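Local atomic coordinates of CRISPR-associated protein,CRISPR-associated endonuclease Cas9 (Corynebacterium diphtheriae, PDB entry 6JOO), a protein that acts as an RNA-guided CRISPR endonuclease that cuts target double-stranded DNA, using an HNH domain for the guide-complementary strand and a RuvC-like domain for the other. Residues F158-S169 and E175-C186. Sequence-based numbering, arbitrary orientation.
Sequences FKAIREEIKRAS and ETATVGQMVTLC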
ATOM      1  N   PHE A 158      23.813   6.688  25.128  1.00108.53           N
ATOM      2  CA  PHE A 158      24.665   7.769  25.613  1.00115.91           C
ATOM      3  C   PHE A 158      25.856   7.216  26.385  1.00118.40           C
ATOM      4  O   PHE A 158      26.997   7.649  26.185  1.00114.13           O
ATOM      5  CB  PHE A 158      23.859   8.737  26.482  1.00121.62           C
ATOM      6  CG  PHE A 158      24.625   9.971  26.899  1.00119.16           C
ATOM      7  CD1 PHE A 158      25.443   9.954  28.019  1.00118.74           C
ATOM      8  CD2 PHE A 158      24.519  11.148  26.175  1.00114.31           C
ATOM      9  CE1 PHE A 158      26.144  11.083  28.403  1.00121.66           C
ATOM     10  CE2 PHE A 158      25.218  12.280  26.558  1.00113.87           C
ATOM     11  CZ  PHE A 158      26.031  12.246  27.672  1.00116.88           C
ATOM     12  N   LYS A 159      25.608   6.251  27.274  1.00123.96           N
ATOM     13  CA  LYS A 159      26.703   5.625  28.006  1.00128.94           C
ATOM     14  C   LYS A 159      27.627   4.861  27.066  1.00129.24           C
ATOM     15  O   LYS A 159      28.848   4.834  27.267  1.00126.06           O
ATOM     16  CB  LYS A 159      26.149   4.697  29.090  1.00123.97           C
ATOM     17  N   ALA A 160      27.065   4.241  26.025  1.00127.20           N
ATOM     18  CA  ALA A 160      27.880   3.483  25.080  1.00114.04           C
ATOM     19  C   ALA A 160      28.799   4.401  24.284  1.00107.00           C
ATOM     20  O   ALA A 160      29.987   4.106  24.110  1.00110.82           O
ATOM     21  CB  ALA A 160      26.985   2.669  24.146  1.00100.09           C
ATOM     22  N   ILE A 161      28.266   5.520  23.787  1.00126.96           N
ATOM     23  CA  ILE A 161      29.092   6.472  23.050  1.00128.54           C
ATOM     24  C   ILE A 161      30.110   7.127  23.979  1.00143.52           C
ATOM     25  O   ILE A 161      31.254   7.382  23.585  1.00141.15           O
ATOM     26  CB  ILE A 161      28.208   7.517  22.340  1.00118.83           C
ATOM     27  CG1 ILE A 161      27.315   6.856  21.287  1.00110.41           C
ATOM     28  CG2 ILE A 161      29.062   8.596  21.691  1.00113.97           C
ATOM     29  CD1 ILE A 161      26.563   7.850  20.405  1.00104.24           C
ATOM     30  N   ARG A 162      29.717   7.392  25.230  1.00121.62           N
ATOM     31  CA  ARG A 162      30.628   8.020  26.185  1.00132.38           C
ATOM     32  C   ARG A 162      31.861   7.156  26.420  1.00138.72           C
ATOM     33  O   ARG A 162      32.989   7.661  26.456  1.00141.20           O
ATOM     34  CB  ARG A 162      29.896   8.291  27.501  1.00139.24           C
ATOM     35  CG  ARG A 162      30.687   9.121  28.500  1.00146.43           C
ATOM     36  CD  ARG A 162      30.933   8.351  29.786  1.00153.73           C
ATOM     37  NE  ARG A 162      29.689   7.923  30.418  1.00157.25           N
ATOM     38  CZ  ARG A 162      28.934   8.699  31.189  1.00156.81           C
ATOM     39  NH1 ARG A 162      29.291   9.955  31.424  1.00164.24           N
ATOM     40  NH2 ARG A 162      27.817   8.221  31.720  1.00150.95           N
ATOM     41  N   GLU A 163      31.667   5.844  26.579  1.00161.35           N
ATOM     42  CA  GLU A 163      32.810   4.948  26.721  1.00169.75           C
ATOM     43  C   GLU A 163      33.591   4.826  25.418  1.00159.20           C
ATOM     44  O   GLU A 163      34.798   4.562  25.444  1.00161.03           O
ATOM     45  CB  GLU A 163      32.346   3.569  27.191  1.00172.22           C
ATOM     46  N   GLU A 164      32.927   5.022  24.276  1.00148.04           N
ATOM     47  CA  GLU A 164      33.615   4.895  22.995  1.00145.17           C
ATOM     48  C   GLU A 164      34.664   5.985  22.824  1.00150.45           C
ATOM     49  O   GLU A 164      35.798   5.712  22.414  1.00151.14           O
ATOM     50  CB  GLU A 164      32.607   4.929  21.847  1.00140.67           C
ATOM     51  CG  GLU A 164      32.416   3.582  21.184  1.00154.81           C
ATOM     52  CD  GLU A 164      33.732   2.859  20.972  1.00166.87           C
ATOM     53  OE1 GLU A 164      34.613   3.404  20.270  1.00168.45           O
ATOM     54  OE2 GLU A 164      33.892   1.749  21.523  1.00171.54           O
ATOM     55  N   ILE A 165      34.301   7.230  23.137  1.00169.72           N
ATOM     56  CA  ILE A 165      35.260   8.327  23.053  1.00160.96           C
ATOM     57  C   ILE A 165      36.394   8.117  24.050  1.00155.06           C
ATOM     58  O   ILE A 165      37.550   8.463  23.780  1.00160.67           O
ATOM     59  CB  ILE A 165      34.546   9.676  23.266  1.00155.64           C
ATOM     60  CG1 ILE A 165      33.442   9.857  22.219  1.00146.93           C
ATOM     61  CG2 ILE A 165      35.535  10.830  23.201  1.00150.92           C
ATOM     62  CD1 ILE A 165      32.922  11.277  22.100  1.00148.51           C
ATOM     63  N   LYS A 166      36.087   7.523  25.207  1.00133.29           N
ATOM     64  CA  LYS A 166      37.125   7.251  26.196  1.00134.89           C
ATOM     65  C   LYS A 166      38.187   6.307  25.652  1.00147.15           C
ATOM     66  O   LYS A 166      39.361   6.410  26.025  1.00146.40           O
ATOM     67  CB  LYS A 166      36.503   6.665  27.463  1.00131.13           C
ATOM     68  N   ARG A 167      37.796   5.382  24.773  1.00161.66           N
ATOM     69  CA  ARG A 167      38.749   4.437  24.201  1.00163.42           C
ATOM     70  C   ARG A 167      39.557   5.072  23.075  1.00158.37           C
ATOM     71  O   ARG A 167      40.780   4.909  23.012  1.00161.19           O
ATOM     72  CB  ARG A 167      38.015   3.191  23.698  1.00154.62           C
ATOM     73  N   ALA A 168      38.891   5.800  22.178  1.00170.87           N
ATOM     74  CA  ALA A 168      39.593   6.387  21.040  1.00162.30           C
ATOM     75  C   ALA A 168      40.457   7.567  21.470  1.00161.68           C
ATOM     76  O   ALA A 168      41.623   7.671  21.075  1.00166.65           O
ATOM     77  CB  ALA A 168      38.594   6.810  19.965  1.00147.57           C
ATOM     78  N   SER A 169      39.900   8.470  22.281  1.00134.74           N
ATOM     79  CA  SER A 169      40.653   9.647  22.699  1.00140.87           C
ATOM     80  C   SER A 169      41.684   9.307  23.768  1.00147.83           C
ATOM     81  O   SER A 169      42.788   9.865  23.767  1.00149.19           O
ATOM     82  CB  SER A 169      39.700  10.725  23.214  1.00154.60           C
ATOM     83  OG  SER A 169      39.015  10.285  24.375  1.00159.63           O
ATOM     84  N   GLU A 175      31.588  12.044  33.354  1.00254.27           N
ATOM     85  CA  GLU A 175      30.798  12.703  34.385  1.00257.13           C
ATOM     86  C   GLU A 175      30.356  14.072  33.890  1.00243.38           C
ATOM     87  O   GLU A 175      31.194  14.882  33.484  1.00251.54           O
ATOM     88  CB  GLU A 175      31.604  12.832  35.686  1.00270.58           C
ATOM     89  CG  GLU A 175      30.836  13.450  36.838  1.00277.83           C
ATOM     90  CD  GLU A 175      31.683  13.629  38.082  1.00286.94           C
ATOM     91  OE1 GLU A 175      32.916  13.454  38.002  1.00287.64           O
ATOM     92  OE2 GLU A 175      31.111  13.948  39.144  1.00293.99           O
ATOM     93  N   THR A 176      29.042  14.317  33.931  1.00190.19           N
ATOM     94  CA  THR A 176      28.456  15.626  33.620  1.00170.55           C
ATOM     95  C   THR A 176      28.936  16.156  32.269  1.00151.92           C
ATOM     96  O   THR A 176      29.285  17.329  32.122  1.00145.95           O
ATOM     97  CB  THR A 176      28.746  16.637  34.732  1.00170.36           C
ATOM     98  OG1 THR A 176      30.151  16.928  34.768  1.00164.66           O
ATOM     99  CG2 THR A 176      28.318  16.069  36.078  1.00174.43           C
ATOM    100  N   ALA A 177      28.950  15.280  31.270  1.00163.10           N
ATOM    101  CA  ALA A 177      29.390  15.631  29.927  1.00160.24           C
ATOM    102  C   ALA A 177      28.193  15.646  28.988  1.00152.98           C
ATOM    103  O   ALA A 177      27.435  14.672  28.927  1.00156.52           O
ATOM    104  CB  ALA A 177      30.450  14.651  29.420  1.00160.26           C
ATOM    105  N   THR A 178      28.023  16.748  28.265  1.00126.29           N
ATOM    106  CA  THR A 178      26.966  16.835  27.271  1.00118.60           C
ATOM    107  C   THR A 178      27.429  16.206  25.958  1.00112.30           C
ATOM    108  O   THR A 178      28.618  15.953  25.747  1.00105.39           O
ATOM    109  CB  THR A 178      26.549  18.290  27.044  1.00109.13           C
ATOM    110  OG1 THR A 178      27.486  18.932  26.172  1.00 96.52           O
ATOM    111  CG2 THR A 178      26.505  19.042  28.368  1.00115.58           C
ATOM    112  N   VAL A 179      26.463  15.951  25.072  1.00153.90           N
ATOM    113  CA  VAL A 179      26.773  15.320  23.790  1.00140.95           C
ATOM    114  C   VAL A 179      27.750  16.177  22.995  1.00140.26           C
ATOM    115  O   VAL A 179      28.638  15.658  22.307  1.00144.90           O
ATOM    116  CB  VAL A 179      25.478  15.058  22.997  1.00131.99           C
ATOM    117  CG1 VAL A 179      25.783  14.340  21.691  1.00128.07           C
ATOM    118  CG2 VAL A 179      24.489  14.263  23.834  1.00135.03           C
ATOM    119  N   GLY A 180      27.614  17.500  23.091  1.00126.89           N
ATOM    120  CA  GLY A 180      28.448  18.380  22.289  1.00113.64           C
ATOM    121  C   GLY A 180      29.904  18.376  22.714  1.00108.40           C
ATOM    122  O   GLY A 180      30.804  18.349  21.869  1.00112.51           O
ATOM    123  N   GLN A 181      30.161  18.400  24.023  1.00108.90           N
ATOM    124  CA  GLN A 181      31.531  18.531  24.503  1.00126.88           C
ATOM    125  C   GLN A 181      32.314  17.223  24.449  1.00136.24           C
ATOM    126  O   GLN A 181      33.545  17.255  24.543  1.00143.77           O
ATOM    127  CB  GLN A 181      31.538  19.097  25.927  1.00139.29           C
ATOM    128  CG  GLN A 181      30.607  18.391  26.896  1.00148.94           C
ATOM    129  CD  GLN A 181      30.281  19.240  28.113  1.00158.36           C
ATOM    130  OE1 GLN A 181      29.791  18.737  29.123  1.00160.78           O
ATOM    131  NE2 GLN A 181      30.544  20.538  28.015  1.00157.35           N
HETATM  132  N   MSE A 182      31.645  16.085  24.293  1.00134.78           N
HETATM  133  CA  MSE A 182      32.352  14.828  24.072  1.00140.06           C
HETATM  134  C   MSE A 182      32.916  14.793  22.657  1.00119.67           C
HETATM  135  O   MSE A 182      34.085  14.472  22.436  1.00124.57           O
HETATM  136  CB  MSE A 182      31.426  13.631  24.282  1.00154.73           C
HETATM  137  CG  MSE A 182      30.711  13.595  25.612  1.00173.68           C
HETATM  138 SE   MSE A 182      29.799  11.890  25.849  1.00180.07          SE
HETATM  139  CE  MSE A 182      29.388  11.500  23.983  1.00161.55           C
ATOM    140  N   VAL A 183      32.049  15.132  21.702  1.00119.90           N
ATOM    141  CA  VAL A 183      32.396  15.072  20.286  1.00103.18           C
ATOM    142  C   VAL A 183      33.490  16.072  19.941  1.00115.97           C
ATOM    143  O   VAL A 183      34.330  15.811  19.068  1.00113.99           O
ATOM    144  CB  VAL A 183      31.123  15.299  19.445  1.00102.83           C
ATOM    145  CG1 VAL A 183      31.468  15.723  18.028  1.00102.27           C
ATOM    146  CG2 VAL A 183      30.262  14.041  19.440  1.00101.95           C
ATOM    147  N   THR A 184      33.525  17.213  20.633  1.00131.48           N
ATOM    148  CA  THR A 184      34.390  18.312  20.215  1.00140.61           C
ATOM    149  C   THR A 184      35.866  17.936  20.293  1.00149.66           C
ATOM    150  O   THR A 184      36.662  18.351  19.442  1.00149.51           O
ATOM    151  CB  THR A 184      34.105  19.549  21.065  1.00139.83           C
ATOM    152  OG1 THR A 184      32.696  19.806  21.070  1.00146.22           O
ATOM    153  CG2 THR A 184      34.826  20.764  20.499  1.00136.54           C
ATOM    154  N   LEU A 185      36.253  17.142  21.292  1.00136.11           N
ATOM    155  CA  LEU A 185      37.662  16.823  21.480  1.00153.95           C
ATOM    156  C   LEU A 185      38.195  15.808  20.474  1.00160.09           C
ATOM    157  O   LEU A 185      39.411  15.589  20.431  1.00164.89           O
ATOM    158  CB  LEU A 185      37.902  16.318  22.907  1.00158.57           C
ATOM    159  CG  LEU A 185      37.079  15.136  23.426  1.00154.67           C
ATOM    160  CD1 LEU A 185      37.736  13.805  23.086  1.00156.38           C
ATOM    161  CD2 LEU A 185      36.857  15.257  24.926  1.00155.11           C
ATOM    162  N   CYS A 186      37.329  15.188  19.668  1.00163.88           N
ATOM    163  CA  CYS A 186      37.803  14.217  18.685  1.00162.36           C
ATOM    164  C   CYS A 186      38.538  14.899  17.539  1.00160.86           C
ATOM    165  O   CYS A 186      39.603  14.434  17.116  1.00160.50           O
ATOM    166  CB  CYS A 186      36.631  13.393  18.150  1.00154.14           C
ATOM    167  SG  CYS A 186      35.846  12.328  19.374  1.00157.10           S
TER
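Helix 158-169 and the short helix 179-184 run nearly parallel, axes 22° apart and 10.4 Å at closest approach, with Ile165 facing Met182 (CA atoms 7.2 Å apart). This local pair, joined by a short connection, belongs to the N-terminal portion of the engineered fusion, ahead of its glycine-serine linker. Met182, a selenomethionine, is a knob in a hole made by Phe158, Ile161, Arg162 and Ile165. Its SE lies 3.9 Å from Arg162 CG, its CE 3.7 Å from Ile161 CG2. SE is also 4.8 Å from the Phe158 ring centroid, 32° off the normal, an oblique Met-aromatic contact. With CG anti to the backbone N (chi1 -173°), Phe158 brings its ring edge to Ala177 O and Val179 CG2. Ile165 crosses Met182 at about a right angle, CD1 against CB, and its CG2 meets Leu185 CD1 at 3.7 Å. Contacts are mainly apolar, without inter-segment hydrogen bonds, though Ala177 O and Met182 O border the packing. Thr178, the N-cap, forms a capping box: its N donates to Gln181 OE1 (2.8 Å), its OG1 accepts weakly from Gln181 N. The contact's centre is about 42 Å from the chain's centre; Val179 touches helices 102-110 (Arg107) and 206-219 (Glu212), and Phe158 packs on Asp208.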